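Local atomic coordinates of TT1561 protein (Thermus thermophilus, PDB entry 1UF3), a protein that is of unknown function but binds calcium ions and is probably a metal-dependent phosphoesterase of the calcineurin superfamily. Residues M94-T102 with Y108-E116; A47-F56 with Q73-A84. All coordinates share one frame; numbering follows the deposited sequence.

Interaction 1 (M94-T102 with Y108-E116)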
loop_
_atom_site.group_PDB
_atom_site.type_symbol
_atom_site.label_atom_id
_atom_site.label_comp_id
_atom_site.label_asym_id
_atom_site.label_seq_id
_atom_site.Cartn_x
_atom_site.Cartn_y
_atom_site.Cartn_z
HETATM N N MSE A 94 -6.601 -20.599 0.678
HETATM C CA MSE A 94 -7.350 -21.358 1.691
HETATM C C MSE A 94 -6.773 -22.735 1.714
HETATM O O MSE A 94 -6.314 -23.238 0.685
HETATM C CB MSE A 94 -8.838 -21.444 1.332
HETATM C CG MSE A 94 -9.463 -20.110 1.204
HETATM SE SE MSE A 94 -11.270 -20.218 0.474
HETATM C CE MSE A 94 -12.117 -20.997 2.072
ATOM N N ARG A 95 -6.816 -23.377 2.869
ATOM C CA ARG A 95 -6.228 -24.680 2.961
ATOM C C ARG A 95 -6.677 -25.560 4.121
ATOM O O ARG A 95 -6.534 -25.194 5.296
ATOM C CB ARG A 95 -4.693 -24.528 3.031
ATOM C CG ARG A 95 -3.907 -25.841 3.008
ATOM C CD ARG A 95 -4.226 -26.700 1.758
ATOM N NE ARG A 95 -3.117 -27.562 1.356
ATOM C CZ ARG A 95 -3.193 -28.874 1.136
ATOM N NH1 ARG A 95 -4.336 -29.524 1.283
ATOM N NH2 ARG A 95 -2.115 -29.540 0.735
ATOM N N ASN A 96 -7.204 -26.728 3.766
ATOM C CA ASN A 96 -7.577 -27.723 4.742
ATOM C C ASN A 96 -6.216 -28.333 5.069
ATOM O O ASN A 96 -5.577 -28.888 4.183
ATOM C CB ASN A 96 -8.463 -28.797 4.103
ATOM C CG ASN A 96 -8.174 -30.151 4.636
ATOM O OD1 ASN A 96 -8.126 -30.340 5.847
ATOM N ND2 ASN A 96 -7.968 -31.123 3.743
ATOM N N VAL A 97 -5.766 -28.213 6.316
ATOM C CA VAL A 97 -4.469 -28.764 6.697
ATOM C C VAL A 97 -4.566 -30.112 7.403
ATOM O O VAL A 97 -3.571 -30.640 7.901
ATOM C CB VAL A 97 -3.645 -27.742 7.553
ATOM C CG1 VAL A 97 -3.225 -26.537 6.665
ATOM C CG2 VAL A 97 -4.469 -27.234 8.736
ATOM N N HIS A 98 -5.761 -30.699 7.393
ATOM C CA HIS A 98 -5.980 -32.008 8.017
ATOM C C HIS A 98 -5.072 -33.071 7.367
ATOM O O HIS A 98 -5.181 -33.368 6.180
ATOM C CB HIS A 98 -7.475 -32.394 7.898
ATOM C CG HIS A 98 -7.814 -33.733 8.488
ATOM N ND1 HIS A 98 -7.579 -34.051 9.813
ATOM C CD2 HIS A 98 -8.330 -34.852 7.922
ATOM C CE1 HIS A 98 -7.928 -35.309 10.032
ATOM N NE2 HIS A 98 -8.386 -35.817 8.902
ATOM N N GLU A 99 -4.160 -33.618 8.164
ATOM C CA GLU A 99 -3.176 -34.639 7.769
ATOM C C GLU A 99 -2.145 -34.095 6.776
ATOM O O GLU A 99 -1.340 -34.843 6.235
ATOM C CB GLU A 99 -3.833 -35.885 7.147
ATOM C CG GLU A 99 -5.065 -36.429 7.863
ATOM C CD GLU A 99 -5.629 -37.665 7.158
ATOM O OE1 GLU A 99 -5.473 -37.782 5.926
ATOM O OE2 GLU A 99 -6.232 -38.522 7.831
ATOM N N THR A 100 -2.165 -32.797 6.528
ATOM C CA THR A 100 -1.202 -32.252 5.594
ATOM C C THR A 100 -0.600 -30.940 6.120
ATOM O O THR A 100 -0.646 -30.677 7.333
ATOM C CB THR A 100 -1.858 -32.118 4.167
ATOM O OG1 THR A 100 -0.847 -31.855 3.194
ATOM C CG2 THR A 100 -2.899 -31.032 4.142
ATOM N N PHE A 101 -0.041 -30.106 5.240
ATOM C CA PHE A 101 0.585 -28.873 5.711
ATOM C C PHE A 101 0.651 -27.778 4.654
ATOM O O PHE A 101 0.417 -28.028 3.472
ATOM C CB PHE A 101 2.014 -29.197 6.146
ATOM C CG PHE A 101 2.936 -29.468 4.994
ATOM C CD1 PHE A 101 3.647 -28.422 4.393
ATOM C CD2 PHE A 101 3.015 -30.741 4.442
ATOM C CE1 PHE A 101 4.406 -28.641 3.262
ATOM C CE2 PHE A 101 3.770 -30.979 3.311
ATOM C CZ PHE A 101 4.470 -29.919 2.711
ATOM N N THR A 102 0.950 -26.561 5.098
ATOM C CA THR A 102 1.158 -25.453 4.174
ATOM C C THR A 102 2.077 -24.457 4.889
ATOM O O THR A 102 2.257 -24.569 6.103
ATOM C CB THR A 102 -0.161 -24.760 3.757
ATOM O OG1 THR A 102 0.123 -23.817 2.718
ATOM C CG2 THR A 102 -0.806 -24.043 4.919
ATOM N N TYR A 108 5.987 -19.848 8.739
ATOM C CA TYR A 108 5.332 -20.745 9.690
ATOM C C TYR A 108 4.899 -21.984 8.934
ATOM O O TYR A 108 4.372 -21.888 7.842
ATOM C CB TYR A 108 4.114 -20.094 10.347
ATOM C CG TYR A 108 4.465 -18.892 11.181
ATOM C CD1 TYR A 108 4.303 -17.611 10.681
ATOM C CD2 TYR A 108 4.985 -19.036 12.475
ATOM C CE1 TYR A 108 4.652 -16.492 11.435
ATOM C CE2 TYR A 108 5.320 -17.923 13.234
ATOM C CZ TYR A 108 5.152 -16.657 12.706
ATOM O OH TYR A 108 5.473 -15.534 13.440
ATOM N N LEU A 109 5.160 -23.145 9.515
ATOM C CA LEU A 109 4.772 -24.417 8.938
ATOM C C LEU A 109 3.437 -24.755 9.646
ATOM O O LEU A 109 3.419 -25.052 10.857
ATOM C CB LEU A 109 5.853 -25.463 9.239
ATOM C CG LEU A 109 5.614 -26.916 8.796
ATOM C CD1 LEU A 109 5.257 -26.935 7.318
ATOM C CD2 LEU A 109 6.855 -27.763 9.056
ATOM N N VAL A 110 2.331 -24.653 8.903
ATOM C CA VAL A 110 0.990 -24.916 9.433
ATOM C C VAL A 110 0.527 -26.332 9.112
ATOM O O VAL A 110 0.569 -26.779 7.970
ATOM C CB VAL A 110 -0.018 -23.901 8.882
ATOM C CG1 VAL A 110 -1.417 -24.090 9.551
ATOM C CG2 VAL A 110 0.496 -22.493 9.117
ATOM N N ALA A 111 0.109 -27.060 10.141
ATOM C CA ALA A 111 -0.335 -28.429 9.952
ATOM C C ALA A 111 -1.413 -28.781 10.969
ATOM O O ALA A 111 -1.585 -28.092 11.985
ATOM C CB ALA A 111 0.826 -29.381 10.112
ATOM N N GLY A 112 -2.121 -29.870 10.709
ATOM C CA GLY A 112 -3.146 -30.268 11.655
ATOM C C GLY A 112 -3.633 -31.695 11.553
ATOM O O GLY A 112 -3.266 -32.458 10.644
ATOM N N VAL A 113 -4.430 -32.064 12.547
ATOM C CA VAL A 113 -5.071 -33.362 12.587
ATOM C C VAL A 113 -6.435 -33.058 13.236
ATOM O O VAL A 113 -6.518 -32.751 14.437
ATOM C CB VAL A 113 -4.294 -34.384 13.413
ATOM C CG1 VAL A 113 -5.048 -35.694 13.413
ATOM C CG2 VAL A 113 -2.896 -34.605 12.827
ATOM N N GLY A 114 -7.479 -33.078 12.407
ATOM C CA GLY A 114 -8.825 -32.808 12.870
ATOM C C GLY A 114 -9.528 -34.077 13.340
ATOM O O GLY A 114 -8.902 -35.120 13.486
ATOM N N GLY A 115 -10.835 -33.987 13.567
ATOM C CA GLY A 115 -11.585 -35.139 14.040
ATOM C C GLY A 115 -11.273 -35.374 15.506
ATOM O O GLY A 115 -10.575 -34.582 16.139
ATOM N N GLU A 116 -11.777 -36.463 16.061
ATOM C CA GLU A 116 -11.491 -36.772 17.456
ATOM C C GLU A 116 -10.229 -37.595 17.533
ATOM O O GLU A 116 -10.164 -38.652 16.933
ATOM C CB GLU A 116 -12.618 -37.604 18.066
ATOM C CG GLU A 116 -12.371 -37.991 19.521
ATOM C CD GLU A 116 -13.329 -39.076 20.003
ATOM O OE1 GLU A 116 -14.432 -39.200 19.431
ATOM O OE2 GLU A 116 -12.970 -39.802 20.955
HETATM O O HOH W 1 -0.704 -32.895 9.409
#

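Interaction 2 (A47-F56 with Q73-A84). With CA (calcium ion), chain I.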
loop_
_atom_site.group_PDB
_atom_site.type_symbol
_atom_site.label_atom_id
_atom_site.label_comp_id
_atom_site.label_asym_id
_atom_site.label_seq_id
_atom_site.Cartn_x
_atom_site.Cartn_y
_atom_site.Cartn_z
ATOM N N ALA A 47 -25.306 -32.163 7.937
ATOM C CA ALA A 47 -24.919 -31.456 6.725
ATOM C C ALA A 47 -24.363 -32.364 5.635
ATOM O O ALA A 47 -23.752 -33.430 5.910
ATOM C CB ALA A 47 -23.914 -30.370 7.071
ATOM N N LYS A 48 -24.595 -31.935 4.397
ATOM C CA LYS A 48 -24.137 -32.639 3.193
ATOM C C LYS A 48 -23.259 -31.716 2.326
ATOM O O LYS A 48 -23.079 -30.541 2.630
ATOM C CB LYS A 48 -25.336 -33.106 2.352
ATOM C CG LYS A 48 -26.263 -34.101 3.048
ATOM C CD LYS A 48 -27.291 -34.680 2.054
ATOM C CE LYS A 48 -28.032 -35.888 2.629
ATOM N NZ LYS A 48 -28.997 -35.507 3.705
ATOM N N SER A 49 -22.744 -32.253 1.226
ATOM C CA SER A 49 -21.878 -31.487 0.334
ATOM C C SER A 49 -22.273 -30.036 0.095
ATOM O O SER A 49 -21.478 -29.122 0.341
ATOM C CB SER A 49 -21.755 -32.203 -1.007
ATOM O OG SER A 49 -21.136 -33.464 -0.839
ATOM N N ARG A 50 -23.497 -29.811 -0.376
ATOM C CA ARG A 50 -23.936 -28.455 -0.671
ATOM C C ARG A 50 -23.814 -27.477 0.487
ATOM O O ARG A 50 -23.675 -26.275 0.267
ATOM C CB ARG A 50 -25.376 -28.447 -1.197
ATOM C CG ARG A 50 -26.406 -29.076 -0.267
ATOM C CD ARG A 50 -27.832 -28.969 -0.848
ATOM N NE ARG A 50 -27.840 -29.068 -2.310
ATOM C CZ ARG A 50 -27.782 -28.022 -3.132
ATOM N NH1 ARG A 50 -27.721 -26.789 -2.641
ATOM N NH2 ARG A 50 -27.758 -28.205 -4.449
ATOM N N ASP A 51 -23.871 -27.987 1.715
ATOM C CA ASP A 51 -23.761 -27.129 2.892
ATOM C C ASP A 51 -22.307 -26.660 3.047
ATOM O O ASP A 51 -22.038 -25.499 3.347
ATOM C CB ASP A 51 -24.194 -27.909 4.146
ATOM C CG ASP A 51 -25.611 -28.465 4.030
ATOM O OD1 ASP A 51 -26.520 -27.652 3.820
ATOM O OD2 ASP A 51 -25.803 -29.697 4.157
ATOM N N TYR A 52 -21.373 -27.577 2.849
ATOM C CA TYR A 52 -19.961 -27.230 2.960
ATOM C C TYR A 52 -19.628 -26.205 1.881
ATOM O O TYR A 52 -18.866 -25.264 2.111
ATOM C CB TYR A 52 -19.103 -28.490 2.819
ATOM C CG TYR A 52 -19.085 -29.324 4.089
ATOM C CD1 TYR A 52 -19.885 -30.458 4.222
ATOM C CD2 TYR A 52 -18.282 -28.959 5.172
ATOM C CE1 TYR A 52 -19.884 -31.204 5.391
ATOM C CE2 TYR A 52 -18.270 -29.701 6.349
ATOM C CZ TYR A 52 -19.071 -30.819 6.457
ATOM O OH TYR A 52 -19.072 -31.548 7.631
ATOM N N ALA A 53 -20.241 -26.355 0.709
ATOM C CA ALA A 53 -19.989 -25.414 -0.367
ATOM C C ALA A 53 -20.420 -24.006 0.022
ATOM O O ALA A 53 -19.713 -23.036 -0.268
ATOM C CB ALA A 53 -20.694 -25.865 -1.636
ATOM N N ALA A 54 -21.565 -23.870 0.696
ATOM C CA ALA A 54 -22.024 -22.538 1.095
ATOM C C ALA A 54 -21.083 -21.947 2.156
ATOM O O ALA A 54 -20.780 -20.757 2.137
ATOM C CB ALA A 54 -23.464 -22.611 1.632
ATOM N N PHE A 55 -20.651 -22.806 3.081
ATOM C CA PHE A 55 -19.721 -22.448 4.163
ATOM C C PHE A 55 -18.407 -21.880 3.544
ATOM O O PHE A 55 -17.978 -20.786 3.861
ATOM C CB PHE A 55 -19.409 -23.711 4.979
ATOM C CG PHE A 55 -18.529 -23.470 6.167
ATOM C CD1 PHE A 55 -19.088 -23.219 7.422
ATOM C CD2 PHE A 55 -17.135 -23.499 6.041
ATOM C CE1 PHE A 55 -18.270 -23.001 8.547
ATOM C CE2 PHE A 55 -16.310 -23.282 7.151
ATOM C CZ PHE A 55 -16.879 -23.032 8.408
ATOM N N PHE A 56 -17.789 -22.648 2.654
ATOM C CA PHE A 56 -16.552 -22.225 1.990
ATOM C C PHE A 56 -16.696 -20.985 1.109
ATOM O O PHE A 56 -15.775 -20.164 1.009
ATOM C CB PHE A 56 -15.999 -23.400 1.200
ATOM C CG PHE A 56 -15.418 -24.467 2.071
ATOM C CD1 PHE A 56 -15.649 -25.801 1.811
ATOM C CD2 PHE A 56 -14.620 -24.124 3.167
ATOM C CE1 PHE A 56 -15.103 -26.792 2.619
ATOM C CE2 PHE A 56 -14.070 -25.112 3.977
ATOM C CZ PHE A 56 -14.314 -26.448 3.701
ATOM N N GLN A 73 -17.789 -34.295 13.900
ATOM C CA GLN A 73 -19.045 -34.402 13.162
ATOM C C GLN A 73 -19.011 -34.107 11.632
ATOM O O GLN A 73 -20.030 -34.243 10.946
ATOM C CB GLN A 73 -20.089 -33.507 13.831
ATOM C CG GLN A 73 -20.588 -34.038 15.174
ATOM C CD GLN A 73 -21.708 -33.184 15.740
ATOM O OE1 GLN A 73 -22.675 -32.889 15.042
ATOM N NE2 GLN A 73 -21.579 -32.774 17.003
ATOM N N ASP A 74 -17.850 -33.717 11.106
ATOM C CA ASP A 74 -17.715 -33.402 9.681
ATOM C C ASP A 74 -17.553 -34.675 8.849
ATOM O O ASP A 74 -16.578 -34.829 8.101
ATOM C CB ASP A 74 -16.510 -32.463 9.465
ATOM C CG ASP A 74 -16.779 -31.058 9.943
ATOM O OD1 ASP A 74 -17.741 -30.422 9.448
ATOM O OD2 ASP A 74 -16.031 -30.571 10.821
ATOM N N ALA A 75 -18.522 -35.582 8.966
ATOM C CA ALA A 75 -18.472 -36.853 8.252
ATOM C C ALA A 75 -19.668 -37.095 7.308
ATOM O O ALA A 75 -20.748 -36.509 7.470
ATOM C CB ALA A 75 -18.350 -38.000 9.276
ATOM N N PRO A 76 -19.467 -37.920 6.269
ATOM C CA PRO A 76 -18.219 -38.614 5.937
ATOM C C PRO A 76 -17.111 -37.628 5.517
ATOM O O PRO A 76 -17.380 -36.523 5.037
ATOM C CB PRO A 76 -18.639 -39.559 4.809
ATOM C CG PRO A 76 -19.710 -38.767 4.117
ATOM C CD PRO A 76 -20.512 -38.225 5.280
ATOM N N ILE A 77 -15.872 -38.050 5.719
ATOM C CA ILE A 77 -14.694 -37.239 5.429
ATOM C C ILE A 77 -14.645 -36.697 3.997
ATOM O O ILE A 77 -14.255 -35.557 3.764
ATOM C CB ILE A 77 -13.399 -38.078 5.720
ATOM C CG1 ILE A 77 -12.128 -37.245 5.489
ATOM C CG2 ILE A 77 -13.368 -39.292 4.821
ATOM C CD1 ILE A 77 -11.926 -36.120 6.466
ATOM N N TRP A 78 -15.070 -37.512 3.042
ATOM C CA TRP A 78 -15.017 -37.132 1.639
ATOM C C TRP A 78 -15.871 -35.961 1.204
ATOM O O TRP A 78 -15.558 -35.327 0.185
ATOM C CB TRP A 78 -15.303 -38.364 0.769
ATOM C CG TRP A 78 -14.422 -39.550 1.125
ATOM C CD1 TRP A 78 -14.841 -40.758 1.595
ATOM C CD2 TRP A 78 -12.985 -39.647 1.001
ATOM N NE1 TRP A 78 -13.768 -41.598 1.772
ATOM C CE2 TRP A 78 -12.619 -40.944 1.416
ATOM C CE3 TRP A 78 -11.982 -38.764 0.574
ATOM C CZ2 TRP A 78 -11.289 -41.393 1.423
ATOM C CZ3 TRP A 78 -10.644 -39.210 0.578
ATOM C CH2 TRP A 78 -10.316 -40.513 1.001
ATOM N N GLU A 79 -16.935 -35.650 1.947
ATOM C CA GLU A 79 -17.771 -34.507 1.582
ATOM C C GLU A 79 -17.046 -33.213 1.946
ATOM O O GLU A 79 -16.954 -32.274 1.131
ATOM C CB GLU A 79 -19.136 -34.557 2.287
ATOM C CG GLU A 79 -19.953 -35.789 1.905
ATOM C CD GLU A 79 -21.461 -35.633 2.143
ATOM O OE1 GLU A 79 -22.196 -36.496 1.631
ATOM O OE2 GLU A 79 -21.911 -34.676 2.821
ATOM N N TYR A 80 -16.559 -33.153 3.181
ATOM C CA TYR A 80 -15.782 -31.997 3.641
ATOM C C TYR A 80 -14.593 -31.860 2.668
ATOM O O TYR A 80 -14.359 -30.791 2.115
ATOM C CB TYR A 80 -15.253 -32.244 5.072
ATOM C CG TYR A 80 -13.978 -31.471 5.476
ATOM C CD1 TYR A 80 -14.047 -30.148 5.921
ATOM C CD2 TYR A 80 -12.720 -32.078 5.424
ATOM C CE1 TYR A 80 -12.896 -29.444 6.312
ATOM C CE2 TYR A 80 -11.553 -31.380 5.818
ATOM C CZ TYR A 80 -11.652 -30.069 6.263
ATOM O OH TYR A 80 -10.527 -29.376 6.699
ATOM N N LEU A 81 -13.878 -32.960 2.446
ATOM C CA LEU A 81 -12.697 -32.948 1.579
ATOM C C LEU A 81 -12.947 -32.476 0.135
ATOM O O LEU A 81 -12.149 -31.707 -0.422
ATOM C CB LEU A 81 -12.041 -34.331 1.547
ATOM C CG LEU A 81 -10.570 -34.322 1.081
ATOM C CD1 LEU A 81 -9.718 -33.621 2.165
ATOM C CD2 LEU A 81 -10.041 -35.737 0.853
ATOM N N ARG A 82 -14.042 -32.916 -0.476
ATOM C CA ARG A 82 -14.309 -32.509 -1.849
ATOM C C ARG A 82 -14.598 -31.043 -2.002
ATOM O O ARG A 82 -14.127 -30.400 -2.956
ATOM C CB ARG A 82 -15.472 -33.284 -2.458
ATOM C CG ARG A 82 -15.593 -33.014 -3.972
ATOM C CD ARG A 82 -16.131 -34.219 -4.719
ATOM N NE ARG A 82 -15.902 -34.086 -6.157
ATOM C CZ ARG A 82 -16.418 -34.892 -7.080
ATOM N NH1 ARG A 82 -17.205 -35.903 -6.730
ATOM N NH2 ARG A 82 -16.136 -34.692 -8.357
ATOM N N GLU A 83 -15.394 -30.515 -1.076
ATOM C CA GLU A 83 -15.763 -29.120 -1.114
ATOM C C GLU A 83 -14.581 -28.215 -0.755
ATOM O O GLU A 83 -14.523 -27.066 -1.200
ATOM C CB GLU A 83 -16.962 -28.865 -0.187
ATOM C CG GLU A 83 -18.235 -29.594 -0.643
ATOM C CD GLU A 83 -18.654 -29.196 -2.055
ATOM O OE1 GLU A 83 -19.244 -30.040 -2.765
ATOM O OE2 GLU A 83 -18.406 -28.037 -2.456
ATOM N N ALA A 84 -13.669 -28.716 0.072
ATOM C CA ALA A 84 -12.474 -27.946 0.438
ATOM C C ALA A 84 -11.619 -27.905 -0.842
ATOM O O ALA A 84 -11.120 -26.855 -1.238
ATOM C CB ALA A 84 -11.690 -28.658 1.553
HETATM CA CA CA I . -22.454 -35.004 6.914
HETATM O O HOH W 2 -23.703 -34.676 -0.170
HETATM O O HOH W 3 -21.465 -33.090 8.151
HETATM O O HOH W 4 -20.761 -34.276 5.167
HETATM O O HOH W 5 -23.300 -36.084 4.855
HETATM O O HOH W 6 -24.270 -37.138 6.875
#

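Interaction 1 (M94-T102 with Y108-E116)
V97 meets V110 methyl to methyl, CG1 of V97 lying 4.2 Å from CG1 of V110, while CG2 of V97 rests on the backbone between A111 and G112. Further along the hairpin F101 meets L109 obliquely, CD1 to CD1 at 3.7 Å. Chi1 of 73° places CG of F101 between its own backbone N and carbonyl carbon, and from there the ring presents CD1 to the leucine. CB of F101 lies against V110 O, a contact set by the backbone. On the other face of the sheet T102 and V110 run side by side, CG2 to CB.

Backbone pairing frames these groups. T102 and V110 form an antiparallel hydrogen-bonded pair: T102 N donates to V110 O, and V110 N returns a 2.8 Å bond to T102 O. Regular pairing then gives way to the type II turn V97–T100, from which E99 N donates to G112 O. Water 1 donates to both T100 O and G112 O, joining the turn to strand 108–113.

At the polar end H98 accepts a hydrogen bond from G114 N on ND1, 2.8 Å away with an angle of 159° at the hydrogen. CG of H98 stands anti to its backbone N (chi1 179°), which turns the ring to G114; its NE2 bonds Y131, fixing the ring at two nitrogens. E99 belongs with E125 to a calcium site of this protein and forms a salt bridge with R139.

The contact joins the two strands of the hairpin 101–104/108–118. Strand 151–155 also pairs with 108–118, V110 touches A67 of strand 66–69, and E145 of the second subunit hydrogen-bonds T102.

Interaction 2 (A47-F56 with Q73-A84)
D74 accepts a hydrogen bond from Y52, whose OH lies 2.5 Å from OD1 of D74, on the anti lone pair of that oxygen. The carboxylate is turned 60° from the phenol ring and is held from several sides: OD1 also takes a bond from M43 N, while OD2 takes bonds from the backbone N atoms of G71 and L42. Water 3 donates to OH of Y52 and is itself a calcium ligand, so the tyrosine touches the metal site at one remove.

The carbonyl of A75 binds calcium directly, O to metal 2.3 Å, as does O of A47 at the same distance; O of K45 and four waters complete the shell. E79 joins this site through water: waters 4 and 5, both on the metal, donate to its OE2. The E79 chain runs extended beyond CG, carrying OE2 to within 3.0 Å of K48 CA, at the start of helix 49–56.

The CA and CB of Y80 lie over one face of the Y52 ring, CA 4.2 Å from its centroid and 7° off the normal, a CH-pi contact. One turn on, E83 is a knob in the hole formed by S49, Y52, A53 and F56. Its chain bends at the CB–CG bond, laying CG against S49 O and bringing OE2 to 3.3 Å from CB of A53. A84 ends the walk, with its CB 4.0 Å from CE1 of F56.

The axes of 49–56 and 77–84 approach to 8.8 Å and cross at -39°. Beyond them F56 meets Y68 of strand 66–69, F55 packs on helix 18–25, and A84 touches N96 of strand 94–96.

Overall arrangement
Interaction 1 is deeper, centred about 7 Å from the centre of the chain; interaction 2 lies about 16 Å out and is partly buried. The first pairs strands through backbone bonds and apolar side chains from alanine to phenylalanine, with a histidine at the polar end, whereas the second packs two helices and gathers carbonyl oxygens and waters at a calcium ion, with the E79 carboxylate in the second shell. They meet where helix 77–90 leads into strand 94–96: OH of Y80 and OD1 of N96 lie 2.7 Å apart, a probable hydrogen bond, and L81 packs on N96. Each reaches the second subunit: T102 bonds E145 of that chain, R82 makes a cation-pi contact with its W134.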